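Local coordinates for protein putative polyketide cyclase SMa1630 (Sinorhizobium meliloti 1021, PDB 4U13) that is of unproven function but, as a putative polyketide cyclase with a SnoaL-like, NTF2-type fold, may cyclise a polyketide-like substrate, at residues P7-M12 / S26-P31; M12-D17 / A75-K80. All coordinates share one frame; numbering follows the deposited sequence.

Contact 1. Residues P7-M12 / S26-P31; sequences PDIVNM and SETFAP
Met12, a selenomethionine, and Thr28 meet where the N-terminal helix of this NTF2-like, SnoaL-type fold packs against the link from helix 22-26 to strand 29-30. The hydroxyl of Thr28 is the point of contact: OG1 lies 3.6 Å from Met12 CG and likewise 3.6 Å from Met12 SE. It therefore sits beside the CG-SE part of the chain, while the two side chains run past each other in opposite directions. With CG anti to the backbone N (chi1 -171°) and the chain extended again at chi2, Met12 reaches off the helix before chi3 bends its terminal methyl aside. One helical turn earlier, Ile9 meets the backbone of Thr28 instead: its CG1 branch brings CD1 to 4.0 Å from Thr28 O. The backbones are nearest at this level, the CA atoms of Ile9 and Thr28 being 6.9 Å apart, and together the two segments bury 158 Å².

In the second shell, Thr28 OG1 makes a weak hydrogen bond to Ala24 O, which ties the hydroxyl back to helix 22-26. Backbone hydrogen bonds between Ile103 and both Thr28 and Ala30 join this part of the chain to strand 102-108, and the side chains of Ile9 and Thr28 both rest on Ile103. On the other segment Pro7 holds the N-cap position. The helix that carries both contact residues is regular from its first turn: Asn11 N bonds to Pro7 O at 3.2 Å, and Met12 N to Asp8 O at 3.0 Å.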
ATOM      1  N   PRO A   7      11.514  -7.281  -6.092  1.00 69.28           N
ATOM      2  CA  PRO A   7      12.116  -6.419  -7.130  1.00 68.94           C
ATOM      3  C   PRO A   7      11.347  -5.084  -7.249  1.00 67.28           C
ATOM      4  O   PRO A   7      10.124  -5.050  -7.098  1.00 61.53           O
ATOM      5  CB  PRO A   7      11.951  -7.221  -8.425  1.00 67.71           C
ATOM      6  CG  PRO A   7      11.646  -8.612  -8.030  1.00 69.46           C
ATOM      7  CD  PRO A   7      11.188  -8.628  -6.592  1.00 70.91           C
ATOM      8  N   ASP A   8      12.034  -3.985  -7.527  1.00 67.72           N
ATOM      9  CA  ASP A   8      11.347  -2.695  -7.597  1.00 67.48           C
ATOM     10  C   ASP A   8      10.093  -2.731  -8.473  1.00 61.93           C
ATOM     11  O   ASP A   8       9.092  -2.117  -8.153  1.00 59.58           O
ATOM     12  CB  ASP A   8      12.275  -1.626  -8.151  1.00 73.50           C
ATOM     13  CG  ASP A   8      13.281  -1.173  -7.144  1.00 81.89           C
ATOM     14  OD1 ASP A   8      13.008  -1.358  -5.941  1.00 88.69           O
ATOM     15  OD2 ASP A   8      14.336  -0.635  -7.546  1.00 88.37           O
ATOM     16  N   ILE A   9      10.184  -3.419  -9.601  1.00 60.42           N
ATOM     17  CA  ILE A   9       9.125  -3.395 -10.563  1.00 60.92           C
ATOM     18  C   ILE A   9       7.845  -4.125 -10.083  1.00 59.55           C
ATOM     19  O   ILE A   9       6.740  -3.702 -10.390  1.00 58.59           O
ATOM     20  CB  ILE A   9       9.599  -3.916 -11.927  1.00 60.82           C
ATOM     21  CG1 ILE A   9       8.586  -3.553 -13.020  1.00 61.59           C
ATOM     22  CG2 ILE A   9       9.806  -5.412 -11.881  1.00 63.13           C
ATOM     23  CD1 ILE A   9       8.473  -2.059 -13.255  1.00 62.78           C
ATOM     24  N   VAL A  10       8.001  -5.224  -9.345  1.00 61.20           N
ATOM     25  CA  VAL A  10       6.885  -5.941  -8.781  1.00 56.16           C
ATOM     26  C   VAL A  10       6.230  -5.036  -7.742  1.00 56.02           C
ATOM     27  O   VAL A  10       5.001  -4.931  -7.620  1.00 55.24           O
ATOM     28  CB  VAL A  10       7.360  -7.230  -8.134  1.00 59.15           C
ATOM     29  CG1 VAL A  10       6.251  -7.850  -7.305  1.00 58.88           C
ATOM     30  CG2 VAL A  10       7.830  -8.197  -9.207  1.00 61.32           C
ATOM     31  N   ASN A  11       7.045  -4.370  -6.976  1.00 56.60           N
ATOM     32  CA  ASN A  11       6.512  -3.430  -6.002  1.00 61.47           C
ATOM     33  C   ASN A  11       5.687  -2.271  -6.602  1.00 59.27           C
ATOM     34  O   ASN A  11       4.702  -1.794  -6.008  1.00 55.03           O
ATOM     35  CB  ASN A  11       7.669  -2.865  -5.256  1.00 69.67           C
ATOM     36  CG  ASN A  11       7.340  -2.610  -3.847  1.00 80.45           C
ATOM     37  OD1 ASN A  11       7.612  -3.462  -2.998  1.00 87.28           O
ATOM     38  ND2 ASN A  11       6.742  -1.441  -3.568  1.00 83.59           N
HETATM   39  N   MSE A  12       6.106  -1.826  -7.780  1.00 56.28           N
HETATM   40  CA  MSE A  12       5.389  -0.802  -8.518  1.00 60.43           C
HETATM   41  C   MSE A  12       4.028  -1.301  -8.974  1.00 55.95           C
HETATM   42  O   MSE A  12       3.055  -0.566  -8.899  1.00 55.34           O
HETATM   43  CB  MSE A  12       6.272  -0.404  -9.694  1.00 68.49           C
HETATM   44  CG  MSE A  12       5.761   0.832 -10.453  1.00 88.41           C
HETATM   45 SE   MSE A  12       6.918   1.254 -12.056  1.00120.06          SE
HETATM   46  CE  MSE A  12       8.654   1.415 -11.068  1.00 98.88           C
ATOM     47  N   SER A  26       0.197   1.214 -16.328  1.00 61.37           N
ATOM     48  CA  SER A  26       0.476   1.045 -17.748  1.00 65.93           C
ATOM     49  C   SER A  26       1.986   0.998 -18.028  1.00 68.36           C
ATOM     50  O   SER A  26       2.435   0.195 -18.831  1.00 72.52           O
ATOM     51  CB  SER A  26      -0.178   2.170 -18.553  1.00 69.15           C
ATOM     52  OG  SER A  26       0.538   3.387 -18.398  1.00 73.44           O
ATOM     53  N   GLU A  27       2.754   1.824 -17.329  1.00 68.19           N
ATOM     54  CA  GLU A  27       4.214   1.923 -17.523  1.00 71.89           C
ATOM     55  C   GLU A  27       4.975   0.726 -16.857  1.00 68.47           C
ATOM     56  O   GLU A  27       6.184   0.600 -16.965  1.00 66.87           O
ATOM     57  CB  GLU A  27       4.745   3.363 -17.122  1.00 81.26           C
ATOM     58  CG  GLU A  27       4.694   3.798 -15.634  1.00 88.07           C
ATOM     59  CD  GLU A  27       4.565   5.332 -15.384  1.00 99.57           C
ATOM     60  OE1 GLU A  27       3.724   5.990 -16.047  1.00103.60           O
ATOM     61  OE2 GLU A  27       5.264   5.888 -14.480  1.00101.00           O
ATOM     62  N   THR A  28       4.244  -0.187 -16.218  1.00 62.45           N
ATOM     63  CA  THR A  28       4.829  -1.313 -15.506  1.00 61.16           C
ATOM     64  C   THR A  28       5.120  -2.521 -16.405  1.00 62.55           C
ATOM     65  O   THR A  28       6.055  -3.280 -16.154  1.00 67.32           O
ATOM     66  CB  THR A  28       3.895  -1.668 -14.335  1.00 60.70           C
ATOM     67  OG1 THR A  28       4.286  -0.920 -13.192  1.00 60.43           O
ATOM     68  CG2 THR A  28       3.937  -3.062 -13.971  1.00 61.22           C
ATOM     69  N   PHE A  29       4.330  -2.692 -17.461  1.00 62.15           N
ATOM     70  CA  PHE A  29       4.415  -3.821 -18.387  1.00 61.32           C
ATOM     71  C   PHE A  29       5.120  -3.524 -19.687  1.00 68.64           C
ATOM     72  O   PHE A  29       5.042  -2.431 -20.194  1.00 70.88           O
ATOM     73  CB  PHE A  29       3.029  -4.232 -18.768  1.00 60.68           C
ATOM     74  CG  PHE A  29       2.271  -4.851 -17.664  1.00 60.87           C
ATOM     75  CD1 PHE A  29       2.367  -6.234 -17.442  1.00 61.01           C
ATOM     76  CD2 PHE A  29       1.437  -4.087 -16.858  1.00 59.28           C
ATOM     77  CE1 PHE A  29       1.636  -6.846 -16.440  1.00 62.31           C
ATOM     78  CE2 PHE A  29       0.708  -4.695 -15.841  1.00 59.74           C
ATOM     79  CZ  PHE A  29       0.816  -6.075 -15.625  1.00 59.41           C
ATOM     80  N   ALA A  30       5.792  -4.534 -20.227  1.00 76.11           N
ATOM     81  CA  ALA A  30       6.431  -4.456 -21.539  1.00 77.59           C
ATOM     82  C   ALA A  30       5.328  -4.297 -22.553  1.00 80.07           C
ATOM     83  O   ALA A  30       4.222  -4.752 -22.305  1.00 78.54           O
ATOM     84  CB  ALA A  30       7.189  -5.749 -21.825  1.00 79.09           C
ATOM     85  N   PRO A  31       5.617  -3.682 -23.706  1.00 86.47           N
ATOM     86  CA  PRO A  31       4.548  -3.520 -24.714  1.00 91.01           C
ATOM     87  C   PRO A  31       3.925  -4.867 -25.182  1.00 92.17           C
ATOM     88  O   PRO A  31       2.701  -4.945 -25.461  1.00 86.53           O
ATOM     89  CB  PRO A  31       5.271  -2.814 -25.871  1.00 94.18           C
ATOM     90  CG  PRO A  31       6.519  -2.232 -25.277  1.00 93.33           C
ATOM     91  CD  PRO A  31       6.912  -3.159 -24.177  1.00 90.71           C
TER

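Contact 2. Residues M12-D17 / A75-K80; sequences MYFDAD and ALVRAK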
HETATM    1  N   MSE A  12       6.106  -1.826  -7.780  1.00 56.28           N
HETATM    2  CA  MSE A  12       5.389  -0.802  -8.518  1.00 60.43           C
HETATM    3  C   MSE A  12       4.028  -1.301  -8.974  1.00 55.95           C
HETATM    4  O   MSE A  12       3.055  -0.566  -8.899  1.00 55.34           O
HETATM    5  CB  MSE A  12       6.272  -0.404  -9.694  1.00 68.49           C
HETATM    6  CG  MSE A  12       5.761   0.832 -10.453  1.00 88.41           C
HETATM    7 SE   MSE A  12       6.918   1.254 -12.056  1.00120.06          SE
HETATM    8  CE  MSE A  12       8.654   1.415 -11.068  1.00 98.88           C
ATOM      9  N   TYR A  13       3.959  -2.546  -9.450  1.00 47.41           N
ATOM     10  CA  TYR A  13       2.703  -3.181  -9.759  1.00 46.28           C
ATOM     11  C   TYR A  13       1.705  -3.082  -8.604  1.00 46.00           C
ATOM     12  O   TYR A  13       0.613  -2.542  -8.771  1.00 47.27           O
ATOM     13  CB  TYR A  13       2.899  -4.640 -10.191  1.00 47.26           C
ATOM     14  CG  TYR A  13       1.580  -5.278 -10.465  1.00 45.91           C
ATOM     15  CD1 TYR A  13       0.972  -5.153 -11.697  1.00 47.05           C
ATOM     16  CD2 TYR A  13       0.877  -5.870  -9.445  1.00 50.03           C
ATOM     17  CE1 TYR A  13      -0.286  -5.662 -11.920  1.00 47.12           C
ATOM     18  CE2 TYR A  13      -0.396  -6.376  -9.635  1.00 47.15           C
ATOM     19  CZ  TYR A  13      -0.967  -6.268 -10.878  1.00 48.77           C
ATOM     20  OH  TYR A  13      -2.245  -6.786 -11.082  1.00 55.01           O
ATOM     21  N   PHE A  14       2.084  -3.528  -7.416  1.00 47.99           N
ATOM     22  CA  PHE A  14       1.144  -3.575  -6.296  1.00 45.63           C
ATOM     23  C   PHE A  14       0.800  -2.217  -5.748  1.00 47.15           C
ATOM     24  O   PHE A  14      -0.314  -2.020  -5.277  1.00 46.18           O
ATOM     25  CB  PHE A  14       1.692  -4.441  -5.167  1.00 46.06           C
ATOM     26  CG  PHE A  14       1.593  -5.907  -5.473  1.00 45.46           C
ATOM     27  CD1 PHE A  14       0.374  -6.513  -5.496  1.00 45.10           C
ATOM     28  CD2 PHE A  14       2.703  -6.644  -5.808  1.00 46.13           C
ATOM     29  CE1 PHE A  14       0.264  -7.858  -5.786  1.00 45.44           C
ATOM     30  CE2 PHE A  14       2.613  -7.970  -6.080  1.00 45.54           C
ATOM     31  CZ  PHE A  14       1.367  -8.578  -6.110  1.00 45.36           C
ATOM     32  N   ASP A  15       1.719  -1.262  -5.836  1.00 49.66           N
ATOM     33  CA  ASP A  15       1.455   0.139  -5.357  1.00 52.36           C
ATOM     34  C   ASP A  15       0.417   0.817  -6.242  1.00 51.01           C
ATOM     35  O   ASP A  15      -0.519   1.541  -5.772  1.00 49.36           O
ATOM     36  CB  ASP A  15       2.715   1.001  -5.398  1.00 60.15           C
ATOM     37  CG  ASP A  15       3.717   0.688  -4.246  1.00 65.13           C
ATOM     38  OD1 ASP A  15       3.282   0.341  -3.128  1.00 68.55           O
ATOM     39  OD2 ASP A  15       4.954   0.821  -4.443  1.00 77.73           O
ATOM     40  N   ALA A  16       0.570   0.533  -7.516  1.00 47.62           N
ATOM     41  CA  ALA A  16      -0.320   1.081  -8.525  1.00 49.48           C
ATOM     42  C   ALA A  16      -1.681   0.413  -8.544  1.00 49.29           C
ATOM     43  O   ALA A  16      -2.691   1.092  -8.651  1.00 49.70           O
ATOM     44  CB  ALA A  16       0.328   0.942  -9.895  1.00 49.99           C
ATOM     45  N   ASP A  17      -1.684  -0.915  -8.456  1.00 48.98           N
ATOM     46  CA  ASP A  17      -2.894  -1.667  -8.278  1.00 49.65           C
ATOM     47  C   ASP A  17      -3.642  -1.103  -7.071  1.00 49.91           C
ATOM     48  O   ASP A  17      -4.779  -0.725  -7.114  1.00 48.32           O
ATOM     49  CB  ASP A  17      -2.534  -3.136  -8.051  1.00 53.04           C
ATOM     50  CG  ASP A  17      -3.739  -4.054  -8.026  1.00 56.18           C
ATOM     51  OD1 ASP A  17      -4.759  -3.707  -8.634  1.00 58.20           O
ATOM     52  OD2 ASP A  17      -3.656  -5.165  -7.441  1.00 56.43           O
ATOM     53  N   ALA A  75       9.635 -13.905 -10.347  1.00 72.39           N
ATOM     54  CA  ALA A  75       9.255 -13.582  -8.966  1.00 65.38           C
ATOM     55  C   ALA A  75       7.841 -14.065  -8.666  1.00 63.84           C
ATOM     56  O   ALA A  75       6.888 -13.784  -9.402  1.00 60.72           O
ATOM     57  CB  ALA A  75       9.362 -12.104  -8.708  1.00 63.52           C
ATOM     58  N   LEU A  76       7.745 -14.795  -7.562  1.00 64.06           N
ATOM     59  CA  LEU A  76       6.532 -15.467  -7.132  1.00 63.55           C
ATOM     60  C   LEU A  76       6.051 -14.868  -5.845  1.00 63.46           C
ATOM     61  O   LEU A  76       6.747 -14.940  -4.831  1.00 63.25           O
ATOM     62  CB  LEU A  76       6.803 -16.932  -6.874  1.00 66.08           C
ATOM     63  CG  LEU A  76       6.584 -17.865  -8.060  1.00 71.23           C
ATOM     64  CD1 LEU A  76       7.450 -17.467  -9.248  1.00 72.15           C
ATOM     65  CD2 LEU A  76       6.871 -19.314  -7.637  1.00 73.74           C
ATOM     66  N   VAL A  77       4.833 -14.327  -5.874  1.00 60.01           N
ATOM     67  CA  VAL A  77       4.297 -13.599  -4.757  1.00 54.83           C
ATOM     68  C   VAL A  77       2.954 -14.191  -4.367  1.00 51.71           C
ATOM     69  O   VAL A  77       2.064 -14.377  -5.200  1.00 56.65           O
ATOM     70  CB  VAL A  77       4.184 -12.074  -5.098  1.00 54.19           C
ATOM     71  CG1 VAL A  77       3.666 -11.246  -3.934  1.00 53.56           C
ATOM     72  CG2 VAL A  77       5.530 -11.509  -5.436  1.00 56.56           C
ATOM     73  N   ARG A  78       2.826 -14.536  -3.096  1.00 49.55           N
ATOM     74  CA  ARG A  78       1.555 -14.936  -2.551  1.00 49.13           C
ATOM     75  C   ARG A  78       0.850 -13.663  -2.102  1.00 47.87           C
ATOM     76  O   ARG A  78       1.429 -12.850  -1.312  1.00 44.10           O
ATOM     77  CB  ARG A  78       1.704 -15.890  -1.377  1.00 51.31           C
ATOM     78  CG  ARG A  78       2.124 -17.284  -1.805  1.00 57.72           C
ATOM     79  CD  ARG A  78       2.375 -18.162  -0.575  1.00 59.65           C
ATOM     80  NE  ARG A  78       1.157 -18.304   0.267  1.00 61.68           N
ATOM     81  CZ  ARG A  78       0.246 -19.284   0.139  1.00 58.54           C
ATOM     82  NH1 ARG A  78       0.393 -20.194  -0.820  1.00 57.66           N
ATOM     83  NH2 ARG A  78      -0.816 -19.334   0.954  1.00 54.08           N
ATOM     84  N   ALA A  79      -0.395 -13.478  -2.565  1.00 43.52           N
ATOM     85  CA  ALA A  79      -1.111 -12.295  -2.164  1.00 44.71           C
ATOM     86  C   ALA A  79      -2.520 -12.587  -1.679  1.00 45.34           C
ATOM     87  O   ALA A  79      -3.235 -13.427  -2.233  1.00 44.71           O
ATOM     88  CB  ALA A  79      -1.089 -11.270  -3.293  1.00 45.58           C
ATOM     89  N   LYS A  80      -2.910 -11.929  -0.596  1.00 47.82           N
ATOM     90  CA  LYS A  80      -4.247 -12.116  -0.076  1.00 50.29           C
ATOM     91  C   LYS A  80      -5.109 -11.168  -0.869  1.00 48.77           C
ATOM     92  O   LYS A  80      -4.844  -9.985  -0.965  1.00 49.52           O
ATOM     93  CB  LYS A  80      -4.348 -11.843   1.406  1.00 53.69           C
ATOM     94  CG  LYS A  80      -5.689 -12.321   1.959  1.00 60.23           C
ATOM     95  CD  LYS A  80      -5.883 -11.960   3.435  1.00 67.77           C
ATOM     96  CE  LYS A  80      -6.256 -10.498   3.600  1.00 77.23           C
ATOM     97  NZ  LYS A  80      -5.833  -9.979   4.931  1.00 87.15           N
TER
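Asp17 OD1 accepts a hydrogen bond from Trp52 NE1 and shares a weak one with Tyr61 OH, so two aromatic residues hold the carboxylate on the turn of helix that follows Phe14, the residue that crosses to Val77 and Ala79. Asp17 O is in turn bonded by Lys56 NZ. This end of the segment is thus tied to helix 44-59 through both side chain and backbone, and within the helix Asp17 N reaches Tyr13 O at 2.8 Å.

The crossing itself is purely apolar and light, with 95 Å² buried. Phe14 CE2 and CZ each lie 4.1 Å from Val77 CG1, the methyl set anti to the backbone N (chi1 -178°). At the next inward-pointing position of the strand, Ala79 CB stands 4.4 Å from Phe14 CE1. Both methyls approach the ring obliquely, and the two contacts together span its far end. A chi1 of -75° places Phe14 CG opposite its own carbonyl carbon, and the CB bond already points at the strand. The reach of the ring fills much of the 9.9 Å between the CA atoms of Phe14 and Ala79.

Tyr13 CD2 sits 3.9 Å above the Phe14 ring plane, over its centre. Tyr94 meets the Phe14 ring with planes at about 50°, and Pro65 touches both Phe14 and Val77. A helix laid across the inner face of a strongly curved sheet is characteristic of the NTF2-like alpha+beta cone; here Phe14 is the residue that spans from one to the other.

Overall arrangement
Both contacts use helix 8-19 and share Met12, and their centres are about 10 Å apart. In contact 1 the helix meets the 26-31 segment; in contact 2 it meets strand 74-82. Their segments alternate along the chain. Side chains bridge them directly: Phe29 CZ of contact 1 lies 3.9 Å from Tyr13 CE1 of contact 2, and Val10 CG1 lies 4.2 Å from Val77 CG2. Packing therefore runs from one contact into the other; contact 2 lies nearer the chain centre, at about 5 Å against about 9 Å between centres. The helix ends at Cys19, which forms an interchain disulfide. No ligand marks a site; in relatives the pocket lies inside the cone.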